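Local coordinates for protein thymidylate synthase 1 (Bacillus subtilis, PDB 1B02) that probably catalyses the reductive methylation of dUMP to dTMP, using 5,10-methylenetetrahydrofolate as both methyl donor and reductant, and so supplies a precursor for DNA synthesis, at residues A[27-32]-A[222-227]; A[68-73]-A[89-94]; A[146-151]-A[158-163]; A[245-250]-A[260-265]. All coordinates share one frame; numbering follows the deposited sequence.

Interaction 1: A[27-32]-A[222-227]. With UFP (5-fluoro-2'-deoxyuridine-5'-monophosphate), chain B.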
# COMPACT_ATOMS: atom_id res chain seq x y z
N VAL A 27 21.65 -11.55 0.54
CA VAL A 27 20.46 -10.73 0.37
C VAL A 27 20.80 -9.30 -0.02
O VAL A 27 21.91 -8.83 0.21
CB VAL A 27 19.62 -10.73 1.65
CG1 VAL A 27 19.16 -12.13 1.96
CG2 VAL A 27 20.44 -10.17 2.81
N ARG A 28 19.84 -8.61 -0.62
CA ARG A 28 20.02 -7.24 -1.08
C ARG A 28 19.93 -6.19 0.02
O ARG A 28 20.59 -5.15 -0.05
CB ARG A 28 18.98 -6.92 -2.16
CG ARG A 28 18.92 -5.46 -2.57
CD ARG A 28 17.57 -5.10 -3.17
NE ARG A 28 16.57 -4.81 -2.15
CZ ARG A 28 16.52 -3.68 -1.45
NH1 ARG A 28 17.41 -2.72 -1.67
NH2 ARG A 28 15.58 -3.50 -0.54
N THR A 29 19.12 -6.46 1.03
CA THR A 29 18.92 -5.53 2.12
C THR A 29 19.98 -5.53 3.22
O THR A 29 20.49 -6.58 3.61
CB THR A 29 17.55 -5.76 2.77
OG1 THR A 29 17.41 -7.15 3.10
CG2 THR A 29 16.43 -5.36 1.81
N LYS A 30 20.28 -4.34 3.72
CA LYS A 30 21.25 -4.14 4.80
C LYS A 30 20.56 -3.31 5.87
O LYS A 30 19.76 -2.43 5.56
CB LYS A 30 22.48 -3.39 4.29
CG LYS A 30 22.87 -3.72 2.86
CD LYS A 30 24.38 -3.80 2.70
CE LYS A 30 24.94 -5.08 3.32
NZ LYS A 30 25.68 -5.90 2.33
N TRP A 31 20.87 -3.58 7.14
CA TRP A 31 20.26 -2.84 8.24
C TRP A 31 20.67 -1.37 8.27
O TRP A 31 21.82 -1.02 8.01
CB TRP A 31 20.61 -3.51 9.56
CG TRP A 31 19.92 -4.82 9.75
CD1 TRP A 31 20.50 -6.05 9.81
CD2 TRP A 31 18.52 -5.02 9.93
NE1 TRP A 31 19.54 -7.02 10.01
CE2 TRP A 31 18.32 -6.41 10.08
CE3 TRP A 31 17.40 -4.17 9.96
CZ2 TRP A 31 17.05 -6.97 10.28
CZ3 TRP A 31 16.14 -4.73 10.16
CH2 TRP A 31 15.98 -6.12 10.31
N ASP A 32 19.70 -0.51 8.59
CA ASP A 32 19.92 0.93 8.64
C ASP A 32 21.09 1.35 9.53
O ASP A 32 21.91 2.17 9.13
CB ASP A 32 18.64 1.63 9.12
CG ASP A 32 18.53 3.06 8.63
OD1 ASP A 32 19.26 3.43 7.68
OD2 ASP A 32 17.71 3.82 9.19
N HIS A 222 7.45 -11.81 4.04
CA HIS A 222 8.52 -11.99 5.02
C HIS A 222 8.47 -11.11 6.27
O HIS A 222 7.67 -10.17 6.37
CB HIS A 222 9.86 -11.76 4.33
CG HIS A 222 9.96 -10.44 3.63
ND1 HIS A 222 9.63 -10.27 2.30
CD2 HIS A 222 10.33 -9.22 4.08
CE1 HIS A 222 9.80 -9.01 1.97
NE2 HIS A 222 10.23 -8.35 3.03
N VAL A 223 9.36 -11.43 7.20
CA VAL A 223 9.50 -10.71 8.46
C VAL A 223 10.99 -10.69 8.80
O VAL A 223 11.60 -11.74 9.01
CB VAL A 223 8.74 -11.43 9.60
CG1 VAL A 223 9.34 -11.06 10.94
CG2 VAL A 223 7.27 -11.07 9.56
N TYR A 224 11.58 -9.50 8.83
CA TYR A 224 13.00 -9.36 9.15
C TYR A 224 13.32 -9.83 10.57
O TYR A 224 12.57 -9.58 11.51
CB TYR A 224 13.44 -7.90 8.96
CG TYR A 224 13.49 -7.48 7.50
CD1 TYR A 224 14.65 -7.67 6.75
CD2 TYR A 224 12.39 -6.90 6.87
CE1 TYR A 224 14.71 -7.30 5.40
CE2 TYR A 224 12.43 -6.52 5.53
CZ TYR A 224 13.60 -6.72 4.80
OH TYR A 224 13.66 -6.34 3.48
N THR A 225 14.45 -10.53 10.71
CA THR A 225 14.89 -11.09 11.99
C THR A 225 14.79 -10.19 13.22
O THR A 225 14.34 -10.64 14.28
CB THR A 225 16.34 -11.61 11.91
OG1 THR A 225 17.19 -10.59 11.36
CG2 THR A 225 16.41 -12.85 11.03
N ARG A 226 15.20 -8.94 13.10
CA ARG A 226 15.17 -8.01 14.23
C ARG A 226 13.78 -7.56 14.65
O ARG A 226 13.63 -6.89 15.67
CB ARG A 226 16.03 -6.79 13.91
CG ARG A 226 17.52 -7.07 13.94
CD ARG A 226 18.31 -5.84 13.54
NE ARG A 226 19.72 -6.16 13.32
CZ ARG A 226 20.67 -5.26 13.13
NH1 ARG A 226 20.37 -3.97 13.14
NH2 ARG A 226 21.92 -5.65 12.92
N HIS A 227 12.76 -7.93 13.88
CA HIS A 227 11.39 -7.53 14.20
C HIS A 227 10.62 -8.58 14.98
O HIS A 227 9.60 -8.27 15.62
CB HIS A 227 10.61 -7.22 12.91
CG HIS A 227 11.20 -6.12 12.08
ND1 HIS A 227 10.76 -5.83 10.81
CD2 HIS A 227 12.18 -5.22 12.35
CE1 HIS A 227 11.45 -4.81 10.33
NE2 HIS A 227 12.32 -4.42 11.24
N1 UFP B . 8.05 -3.15 0.85
C2 UFP B . 6.72 -3.33 1.31
N3 UFP B . 5.67 -2.45 0.89
C4 UFP B . 5.85 -1.23 0.12
C5 UFP B . 7.36 -0.64 -0.14
C6 UFP B . 8.31 -2.02 -0.29
O2 UFP B . 6.42 -4.06 2.26
O4 UFP B . 4.91 -0.69 -0.48
F5 UFP B . 7.48 0.18 -1.18
C1' UFP B . 9.22 -3.94 1.37
C2' UFP B . 9.29 -5.41 1.00
C3' UFP B . 10.80 -5.59 1.16
C4' UFP B . 11.45 -4.30 0.78
O3' UFP B . 11.07 -5.91 2.51
O4' UFP B . 10.47 -3.29 1.03
C5' UFP B . 11.98 -4.04 -0.65
O5' UFP B . 13.10 -4.96 -0.86
P UFP B . 13.06 -5.95 -2.09
O1P UFP B . 13.08 -5.12 -3.31
O2P UFP B . 11.97 -6.88 -1.91
O3P UFP B . 14.38 -6.77 -1.77
O HOH W 1 19.24 -9.68 9.69
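Arg226 lays its guanidinium flat on the indole of Trp31, the two planes only 5° apart. Its CZ stands 3.5 Å from the centroid of the five-membered ring of Trp31, a cation-pi contact over the face, while the methylene CD covers the six-membered ring by a CH-pi contact at 3.6 Å. The chain is extended from CG to NE, which carries it along the indole from benzo to pyrrole ring. Salt bridges to Asp34 and Glu276 probably help to fix the guanidinium in this plane.

Aromatic contacts gather at the far end of the indole. Its CH2 packs on Tyr224 CB at 3.4 Å, and its edge is directed at the face of His227 in an offset edge-to-face pair, with planes at 69°. The cluster joins the loop after strand 20-21 to the end of strand 210-224 and the turn beyond it, beside the nucleotide site of the thymidylate synthase fold. With an alanine in place of Trp31, Arg226 would probably lose the surface it lies on and a gap would open against Tyr224 and His227.

Polar contacts are bridged by water or ligand. One water accepts from Trp31 NE1 and is hydrogen-bonded to Thr225 OG1. Thr29 CG2 packs against Tyr224 OH. That hydroxyl, Tyr224 OH, lies 2.8 Å from O3' of the bound 5-fluoro-dUMP. His222 NE2 meets the same O3' at 2.6 Å, so two side chains grip one sugar hydroxyl. Arg28 NE donates almost straight (172°) to phosphate O3P at 3.0 Å, and its NH2 donates to O5'.

Interaction 2: A[68-73]-A[89-94]. With C2F (5-methyl-5,6,7,8-tetrahydrofolic acid), chain C.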
# COMPACT_ATOMS: atom_id res chain seq x y z
N ALA A 68 0.44 7.22 5.72
CA ALA A 68 0.10 6.25 4.69
C ALA A 68 -0.70 6.92 3.58
O ALA A 68 -0.40 6.75 2.40
CB ALA A 68 -0.70 5.10 5.30
N ILE A 69 -1.73 7.68 3.96
CA ILE A 69 -2.56 8.37 2.99
C ILE A 69 -1.76 9.43 2.23
O ILE A 69 -1.96 9.63 1.03
CB ILE A 69 -3.77 9.05 3.66
CG1 ILE A 69 -4.69 7.99 4.26
CG2 ILE A 69 -4.52 9.89 2.65
CD1 ILE A 69 -5.84 8.57 5.05
N LYS A 70 -0.85 10.10 2.93
CA LYS A 70 -0.03 11.12 2.30
C LYS A 70 0.83 10.50 1.20
O LYS A 70 0.99 11.08 0.12
CB LYS A 70 0.87 11.80 3.34
CG LYS A 70 0.11 12.61 4.38
CD LYS A 70 0.92 13.80 4.85
CE LYS A 70 0.47 14.26 6.22
NZ LYS A 70 1.49 15.13 6.87
N GLU A 71 1.39 9.33 1.48
CA GLU A 71 2.22 8.63 0.50
C GLU A 71 1.36 8.23 -0.69
O GLU A 71 1.78 8.36 -1.84
CB GLU A 71 2.84 7.38 1.13
CG GLU A 71 3.65 6.55 0.15
CD GLU A 71 4.03 5.20 0.72
OE1 GLU A 71 3.22 4.62 1.47
OE2 GLU A 71 5.15 4.73 0.44
N LEU A 72 0.15 7.75 -0.41
CA LEU A 72 -0.78 7.35 -1.46
C LEU A 72 -1.05 8.51 -2.41
O LEU A 72 -0.97 8.36 -3.63
CB LEU A 72 -2.10 6.88 -0.84
CG LEU A 72 -3.20 6.51 -1.84
CD1 LEU A 72 -2.84 5.20 -2.54
CD2 LEU A 72 -4.53 6.39 -1.12
N LEU A 73 -1.37 9.67 -1.84
CA LEU A 73 -1.65 10.85 -2.65
C LEU A 73 -0.43 11.29 -3.43
O LEU A 73 -0.54 11.79 -4.55
CB LEU A 73 -2.13 12.00 -1.75
CG LEU A 73 -3.48 11.77 -1.06
CD1 LEU A 73 -3.71 12.82 0.01
CD2 LEU A 73 -4.59 11.81 -2.09
N MET A 89 5.26 17.43 2.85
CA MET A 89 4.10 16.98 3.61
C MET A 89 4.51 16.48 4.99
O MET A 89 3.65 16.16 5.81
CB MET A 89 3.38 15.86 2.86
CG MET A 89 2.67 16.32 1.60
SD MET A 89 2.16 14.93 0.58
CE MET A 89 3.20 15.18 -0.86
N GLY A 90 5.81 16.41 5.23
CA GLY A 90 6.31 15.96 6.51
C GLY A 90 6.56 14.47 6.60
O GLY A 90 6.52 13.90 7.69
N VAL A 91 6.83 13.84 5.46
CA VAL A 91 7.09 12.40 5.43
C VAL A 91 8.53 12.13 4.99
O VAL A 91 9.01 12.74 4.03
CB VAL A 91 6.13 11.69 4.46
CG1 VAL A 91 6.36 10.19 4.51
CG2 VAL A 91 4.69 12.02 4.82
N HIS A 92 9.20 11.23 5.69
CA HIS A 92 10.58 10.89 5.36
C HIS A 92 10.82 9.39 5.24
O HIS A 92 11.96 8.93 5.31
CB HIS A 92 11.52 11.47 6.43
CG HIS A 92 11.45 12.96 6.56
ND1 HIS A 92 12.33 13.80 5.93
CD2 HIS A 92 10.58 13.76 7.22
CE1 HIS A 92 12.02 15.06 6.19
NE2 HIS A 92 10.95 15.06 6.98
N ILE A 93 9.74 8.64 5.07
CA ILE A 93 9.84 7.19 4.95
C ILE A 93 10.56 6.74 3.67
O ILE A 93 10.95 5.58 3.56
CB ILE A 93 8.45 6.53 4.99
CG1 ILE A 93 7.59 7.05 3.83
CG2 ILE A 93 7.78 6.82 6.33
CD1 ILE A 93 6.27 6.32 3.67
N TRP A 94 10.73 7.66 2.72
CA TRP A 94 11.38 7.35 1.45
C TRP A 94 12.75 8.01 1.32
O TRP A 94 13.46 7.79 0.33
CB TRP A 94 10.50 7.80 0.28
CG TRP A 94 9.51 6.76 -0.16
CD1 TRP A 94 8.20 6.67 0.20
CD2 TRP A 94 9.77 5.64 -1.02
NE1 TRP A 94 7.63 5.56 -0.38
CE2 TRP A 94 8.57 4.91 -1.13
CE3 TRP A 94 10.91 5.18 -1.70
CZ2 TRP A 94 8.47 3.74 -1.89
CZ3 TRP A 94 10.81 4.02 -2.46
CH2 TRP A 94 9.59 3.31 -2.55
N1 C2F C . 12.10 -1.04 2.93
C2 C2F C . 11.68 -1.88 4.01
NA2 C2F C . 12.55 -2.80 4.61
N3 C2F C . 10.33 -1.98 4.36
C4 C2F C . 9.31 -1.17 3.70
O4 C2F C . 8.11 -1.28 3.91
C4A C2F C . 9.79 -0.35 2.50
N5 C2F C . 8.91 0.59 1.77
C6 C2F C . 9.45 1.75 1.17
C7 C2F C . 10.70 1.43 0.40
N8 C2F C . 11.60 0.48 1.10
C8A C2F C . 11.15 -0.38 2.11
C9 C2F C . 9.66 2.96 2.14
N10 C2F C . 8.38 3.03 2.96
C11 C2F C . 7.58 0.21 1.25
C12 C2F C . 8.38 3.06 7.30
C13 C2F C . 9.61 2.97 6.57
C14 C2F C . 9.64 2.90 5.17
C15 C2F C . 8.40 2.83 4.41
C16 C2F C . 7.16 2.78 5.16
C17 C2F C . 7.15 2.94 6.54
C C2F C . 8.34 3.34 8.81
O C2F C . 9.43 3.61 9.38
N C2F C . 7.07 3.19 9.45
CA C2F C . 7.06 3.69 10.84
CB C2F C . 6.36 5.07 10.80
CG C2F C . 6.52 6.35 11.67
CD C2F C . 6.32 7.62 10.75
OE1 C2F C . 7.35 7.94 10.07
OE2 C2F C . 5.30 8.30 10.97
CT C2F C . 6.36 2.63 11.67
O1 C2F C . 5.29 2.23 11.15
O2 C2F C . 6.90 2.31 12.75
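Lys70 runs its aliphatic chain past Met89 in the opposite direction, its CD lying 3.8 Å from Met89 CB. The ammonium at the end of that chain donates to the backbone carbonyl of Met89, NZ to O 2.6 Å, and approaches nearly in line with the C=O bond. A bend at chi2 takes the chain toward this carbonyl, which lies in the turn closing helix 83-88. There Gly90 has a positive phi and the backbone forms a Schellman motif; a beta carbon at this position would collide with the carbonyl oxygen of the residue before, which calls for glycine. Val91 CG2 packs at the root of the lysine, against Lys70 CB.

The next residue of helix 65-77, Glu71, holds CG anti to its own backbone N (chi1 176°) and stretches out to the indole of Trp94. Trp94 NE1 donates to Glu71 OE2 at 2.7 Å with an angle of 163°. The oxygen lies close to the indole plane but is met on its anti side, and the carboxylate is turned 61° from the ring. Gln195 donates to the other oxygen, OE1, so both ends of this buried carboxylate have partners. Ile93 CD1 crosses beside it, 3.8 Å from OE2.

The bond to Glu71 probably helps to fix the indole, one face of which lies against the folate: Trp94 CH2 is 3.7 Å from C7 of the bound 5-methyltetrahydrofolate, and C9 sits over the ring. Ile93 CB packs against the aminobenzoyl ring at C15. The arrangement belongs to the folate pocket of thymidylate synthase, where Trp94 also touches the nucleotide.

Interaction 3: A[146-151]-A[158-163]. With UFP (5-fluoro-2'-deoxyuridine-5'-monophosphate), chain B.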
# COMPACT_ATOMS: atom_id res chain seq x y z
N MET A 146 -0.31 -0.65 -13.68
CA MET A 146 0.95 -1.36 -13.57
C MET A 146 2.14 -0.44 -13.29
O MET A 146 2.46 0.45 -14.08
CB MET A 146 1.21 -2.15 -14.86
CG MET A 146 2.44 -3.04 -14.83
SD MET A 146 2.33 -4.34 -13.59
CE MET A 146 0.81 -5.17 -14.06
N LEU A 147 2.79 -0.67 -12.15
CA LEU A 147 3.94 0.12 -11.74
C LEU A 147 5.20 -0.59 -12.24
O LEU A 147 6.26 0.03 -12.39
CB LEU A 147 3.98 0.23 -10.22
CG LEU A 147 3.60 1.56 -9.56
CD1 LEU A 147 2.52 2.27 -10.36
CD2 LEU A 147 3.13 1.28 -8.14
N TRP A 148 5.07 -1.89 -12.49
CA TRP A 148 6.19 -2.70 -12.96
C TRP A 148 6.41 -2.58 -14.46
O TRP A 148 6.08 -3.49 -15.22
CB TRP A 148 5.96 -4.17 -12.60
CG TRP A 148 7.19 -5.00 -12.71
CD1 TRP A 148 7.65 -5.65 -13.82
CD2 TRP A 148 8.14 -5.27 -11.67
NE1 TRP A 148 8.82 -6.30 -13.54
CE2 TRP A 148 9.15 -6.08 -12.23
CE3 TRP A 148 8.24 -4.89 -10.32
CZ2 TRP A 148 10.25 -6.53 -11.48
CZ3 TRP A 148 9.34 -5.34 -9.58
CH2 TRP A 148 10.32 -6.15 -10.17
N ASN A 149 6.97 -1.45 -14.89
CA ASN A 149 7.26 -1.21 -16.30
C ASN A 149 8.59 -1.89 -16.61
O ASN A 149 9.65 -1.43 -16.18
CB ASN A 149 7.36 0.29 -16.57
CG ASN A 149 7.46 0.61 -18.05
OD1 ASN A 149 7.86 -0.23 -18.85
ND2 ASN A 149 7.09 1.83 -18.42
N PRO A 150 8.55 -2.99 -17.37
CA PRO A 150 9.75 -3.75 -17.74
C PRO A 150 10.84 -2.96 -18.46
O PRO A 150 12.02 -3.30 -18.37
CB PRO A 150 9.21 -4.89 -18.61
CG PRO A 150 7.88 -4.41 -19.09
CD PRO A 150 7.34 -3.58 -17.97
N ASP A 151 10.45 -1.90 -19.15
CA ASP A 151 11.40 -1.09 -19.89
C ASP A 151 12.23 -0.14 -19.03
O ASP A 151 13.36 0.20 -19.39
CB ASP A 151 10.67 -0.28 -20.96
CG ASP A 151 10.23 -1.14 -22.13
OD1 ASP A 151 10.91 -2.14 -22.42
OD2 ASP A 151 9.21 -0.80 -22.77
N LEU A 158 14.17 1.90 -6.54
CA LEU A 158 13.70 0.69 -5.87
C LEU A 158 12.44 0.22 -6.58
O LEU A 158 11.42 0.91 -6.58
CB LEU A 158 13.40 0.98 -4.40
CG LEU A 158 13.01 -0.21 -3.52
CD1 LEU A 158 13.58 -0.01 -2.12
CD2 LEU A 158 11.49 -0.34 -3.46
N THR A 159 12.51 -0.96 -7.19
CA THR A 159 11.36 -1.52 -7.89
C THR A 159 10.18 -1.60 -6.93
O THR A 159 10.34 -2.00 -5.77
CB THR A 159 11.70 -2.90 -8.46
OG1 THR A 159 12.13 -3.77 -7.41
CG2 THR A 159 12.81 -2.78 -9.49
N PRO A 160 8.98 -1.24 -7.40
CA PRO A 160 7.76 -1.26 -6.58
C PRO A 160 7.44 -2.57 -5.88
O PRO A 160 7.59 -3.65 -6.45
CB PRO A 160 6.66 -0.85 -7.57
CG PRO A 160 7.23 -1.12 -8.92
CD PRO A 160 8.69 -0.84 -8.79
N CYS A 161 7.00 -2.46 -4.63
CA CYS A 161 6.64 -3.64 -3.85
C CYS A 161 5.19 -3.98 -4.18
O CYS A 161 4.87 -5.13 -4.50
CB CYS A 161 6.79 -3.35 -2.36
SG CYS A 161 8.39 -2.62 -1.89
N VAL A 162 4.32 -2.97 -4.09
CA VAL A 162 2.91 -3.12 -4.44
C VAL A 162 2.90 -2.45 -5.81
O VAL A 162 2.80 -1.23 -5.93
CB VAL A 162 2.00 -2.34 -3.47
CG1 VAL A 162 0.53 -2.59 -3.83
CG2 VAL A 162 2.27 -2.79 -2.04
N TYR A 163 3.03 -3.28 -6.85
CA TYR A 163 3.13 -2.80 -8.22
C TYR A 163 1.89 -2.85 -9.10
O TYR A 163 1.89 -2.27 -10.19
CB TYR A 163 4.24 -3.59 -8.92
CG TYR A 163 3.92 -5.06 -9.04
CD1 TYR A 163 4.04 -5.92 -7.95
CD2 TYR A 163 3.43 -5.59 -10.24
CE1 TYR A 163 3.68 -7.27 -8.04
CE2 TYR A 163 3.08 -6.94 -10.34
CZ TYR A 163 3.20 -7.77 -9.24
OH TYR A 163 2.84 -9.09 -9.33
N1 UFP B . 8.05 -3.15 0.85
C2 UFP B . 6.72 -3.33 1.31
N3 UFP B . 5.67 -2.45 0.89
C4 UFP B . 5.85 -1.23 0.12
C5 UFP B . 7.36 -0.64 -0.14
C6 UFP B . 8.31 -2.02 -0.29
O2 UFP B . 6.42 -4.06 2.26
O4 UFP B . 4.91 -0.69 -0.48
F5 UFP B . 7.48 0.18 -1.18
C1' UFP B . 9.22 -3.94 1.37
C2' UFP B . 9.29 -5.41 1.00
C3' UFP B . 10.80 -5.59 1.16
C4' UFP B . 11.45 -4.30 0.78
O3' UFP B . 11.07 -5.91 2.51
O4' UFP B . 10.47 -3.29 1.03
C5' UFP B . 11.98 -4.04 -0.65
O5' UFP B . 13.10 -4.96 -0.86
P UFP B . 13.06 -5.95 -2.09
O1P UFP B . 13.08 -5.12 -3.31
O2P UFP B . 11.97 -6.88 -1.91
O3P UFP B . 14.38 -6.77 -1.77
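Trp148 and Tyr163 meet as an offset edge-to-face pair, the indole edge directed at the phenol face with the planes at 68°. Trp148 CB rests 3.7 Å from Tyr163 CD2, and on the same carbon Met146 SD closes at 3.7 Å, lying in the ring plane as a Met-aromatic contact at the edge. Bends at chi2 and chi3 (63° and 56°) fold the methionine back beside the tyrosine. At the other end of the indole, CZ3 abuts Thr159 CB at 3.6 Å, and CE3 lies across Pro160 CG. Leu147 CB packs on the same Pro160 CG, 3.8 Å away.

The backbone sets these groups in place. Leu147 N donates to Tyr163 O at 2.7 Å, in the carbonyl plane, where strand 144-146 at the margin of the large mixed sheet runs out alongside strand 162-169. The segment 158-163 carries the catalytic loop of thymidylate synthase: Cys161, the predicted nucleophile, is joined covalently through SG to C6 of 5-fluoro-dUMP, and Val162 CG2 lies 3.7 Å from its O4.

An alanine replacing Trp148 would probably leave Thr159 and Pro160 without their apolar cover on this side and strip the face of Tyr163 of its aromatic partner. Further out, Trp148 is the centre of an inverse gamma turn, and Asn149 OD1 accepts from Asp151 N in an Asx turn. Arg179 bonds the phenol oxygen of Tyr163, while Arg181 binds the carbonyl of Thr159.

Interaction 4: A[245-250]-A[260-265]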
# COMPACT_ATOMS: atom_id res chain seq x y z
N LEU A 245 -13.96 5.47 8.94
CA LEU A 245 -13.22 6.39 8.09
C LEU A 245 -14.16 7.41 7.46
O LEU A 245 -15.05 7.05 6.70
CB LEU A 245 -12.50 5.61 6.98
CG LEU A 245 -11.24 6.19 6.32
CD1 LEU A 245 -11.42 6.14 4.81
CD2 LEU A 245 -10.98 7.62 6.77
N TRP A 246 -13.96 8.68 7.80
CA TRP A 246 -14.79 9.73 7.24
C TRP A 246 -14.07 10.35 6.05
O TRP A 246 -12.92 10.79 6.17
CB TRP A 246 -15.07 10.82 8.29
CG TRP A 246 -15.79 12.03 7.72
CD1 TRP A 246 -17.14 12.21 7.63
CD2 TRP A 246 -15.19 13.20 7.15
NE1 TRP A 246 -17.42 13.41 7.03
CE2 TRP A 246 -16.24 14.04 6.72
CE3 TRP A 246 -13.86 13.61 6.95
CZ2 TRP A 246 -16.01 15.28 6.10
CZ3 TRP A 246 -13.63 14.85 6.33
CH2 TRP A 246 -14.70 15.66 5.92
N ILE A 247 -14.74 10.37 4.91
CA ILE A 247 -14.17 10.97 3.71
C ILE A 247 -15.11 12.08 3.28
O ILE A 247 -16.31 11.86 3.14
CB ILE A 247 -14.04 9.94 2.56
CG1 ILE A 247 -13.28 8.71 3.04
CG2 ILE A 247 -13.29 10.57 1.39
CD1 ILE A 247 -13.35 7.54 2.09
N ASN A 248 -14.56 13.27 3.08
CA ASN A 248 -15.35 14.42 2.68
C ASN A 248 -16.30 14.09 1.53
O ASN A 248 -15.88 13.85 0.40
CB ASN A 248 -14.43 15.57 2.26
CG ASN A 248 -15.18 16.87 2.08
OD1 ASN A 248 -16.38 16.94 2.35
ND2 ASN A 248 -14.48 17.90 1.61
N PRO A 249 -17.62 14.07 1.82
CA PRO A 249 -18.64 13.75 0.81
C PRO A 249 -18.70 14.80 -0.29
O PRO A 249 -19.20 14.54 -1.39
CB PRO A 249 -19.94 13.69 1.61
CG PRO A 249 -19.54 13.68 3.05
CD PRO A 249 -18.22 14.37 3.13
N GLU A 250 -18.18 15.99 0.00
CA GLU A 250 -18.18 17.09 -0.95
C GLU A 250 -17.34 16.80 -2.19
O GLU A 250 -17.73 17.14 -3.30
CB GLU A 250 -17.65 18.36 -0.27
CG GLU A 250 -18.33 19.63 -0.72
CD GLU A 250 -18.22 20.74 0.30
OE1 GLU A 250 -18.61 20.52 1.46
OE2 GLU A 250 -17.73 21.84 -0.06
N ASP A 260 -6.71 16.53 4.52
CA ASP A 260 -7.71 16.97 5.49
C ASP A 260 -9.10 16.38 5.25
O ASP A 260 -9.98 16.50 6.10
CB ASP A 260 -7.81 18.50 5.48
CG ASP A 260 -6.47 19.16 5.74
OD1 ASP A 260 -5.92 18.97 6.84
OD2 ASP A 260 -5.98 19.87 4.83
N ASP A 261 -9.29 15.76 4.09
CA ASP A 261 -10.58 15.16 3.75
C ASP A 261 -10.76 13.77 4.36
O ASP A 261 -11.79 13.13 4.16
CB ASP A 261 -10.73 15.07 2.23
CG ASP A 261 -10.95 16.42 1.59
OD1 ASP A 261 -11.87 17.14 2.04
OD2 ASP A 261 -10.21 16.77 0.65
N PHE A 262 -9.76 13.31 5.11
CA PHE A 262 -9.82 12.00 5.74
C PHE A 262 -9.71 12.12 7.25
O PHE A 262 -8.83 12.81 7.77
CB PHE A 262 -8.70 11.10 5.21
CG PHE A 262 -8.68 10.97 3.72
CD1 PHE A 262 -9.47 10.02 3.09
CD2 PHE A 262 -7.90 11.82 2.94
CE1 PHE A 262 -9.49 9.92 1.70
CE2 PHE A 262 -7.91 11.73 1.55
CZ PHE A 262 -8.71 10.78 0.93
N LYS A 263 -10.62 11.44 7.95
CA LYS A 263 -10.63 11.47 9.40
C LYS A 263 -10.98 10.09 9.95
O LYS A 263 -12.02 9.52 9.60
CB LYS A 263 -11.67 12.48 9.90
CG LYS A 263 -11.11 13.87 10.16
CD LYS A 263 -12.17 14.95 9.95
CE LYS A 263 -11.56 16.34 9.92
NZ LYS A 263 -10.25 16.39 9.19
N LEU A 264 -10.10 9.54 10.78
CA LEU A 264 -10.35 8.24 11.39
C LEU A 264 -11.10 8.52 12.68
O LEU A 264 -10.63 9.28 13.53
CB LEU A 264 -9.03 7.51 11.69
CG LEU A 264 -8.57 6.43 10.71
CD1 LEU A 264 -7.65 5.46 11.44
CD2 LEU A 264 -9.76 5.68 10.13
N ILE A 265 -12.26 7.90 12.83
CA ILE A 265 -13.08 8.11 14.01
C ILE A 265 -13.01 6.93 14.98
O ILE A 265 -13.19 5.78 14.59
CB ILE A 265 -14.56 8.35 13.62
CG1 ILE A 265 -14.75 9.80 13.15
CG2 ILE A 265 -15.49 8.07 14.80
CD1 ILE A 265 -14.11 10.09 11.81
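Trp246 and Lys263 lie side by side on one face of a two-stranded antiparallel sheet, pointing the same way, with Lys263 CD 3.7 Å from Trp246 CE3. Trp246 CG stands anti to the backbone N (chi1 173°), which turns the indole along the strand so that CZ3 comes 3.3 Å from Asp261 O and also near Asp260 O; the latter accepts from Lys263 NZ. On this face Ile265 CD1 also packs on Trp246 CB. Trp246 and Lys263 form an antiparallel hydrogen-bonded pair: Trp246 N donates to Lys263 O at 2.8 Å, and Lys263 N returns a bond to Trp246 O.

On the other face lie Leu245, Ile247, Phe262 and Leu264. Leu245 and Leu264 meet through their CD2 methyls at 4.1 Å, and Ile247 CG2 touches the Phe262 ring at CE1, 3.9 Å away.

Beyond the strand, Asn248 crosses Asp261. Its backbone N donates to Asp261 O, and its ND2 reaches Asp261 OD1 at 2.8 Å from above the carboxylate plane. OD2 of this buried acid accepts from Thr258 N. Phe262 is wedged against Val198 and Met202 of helix 188-207 and Ile69 of helix 65-77, while Leu264 touches Trp65 at the start of the latter helix.

From the N terminus, interaction 1 opens first, in the loop after strand 20-21, and closes only at the end of strand 210-224. Within this long span, interactions 2 and 3 each close a short loop of their own, one after the other: interaction 2 ties helix 65-77 to the turn after helix 83-88, and interaction 3 joins the margin of the large sheet to the cysteine loop. They touch through Trp94 and Leu158, and interactions 1 and 3 share the nucleotide. Interaction 4 follows as a separate antiparallel closure, pairing strand 244-247 with strand 262-265 across the protein from interactions 1 and 3, yet meets interaction 2 where Phe262 packs on Ile69.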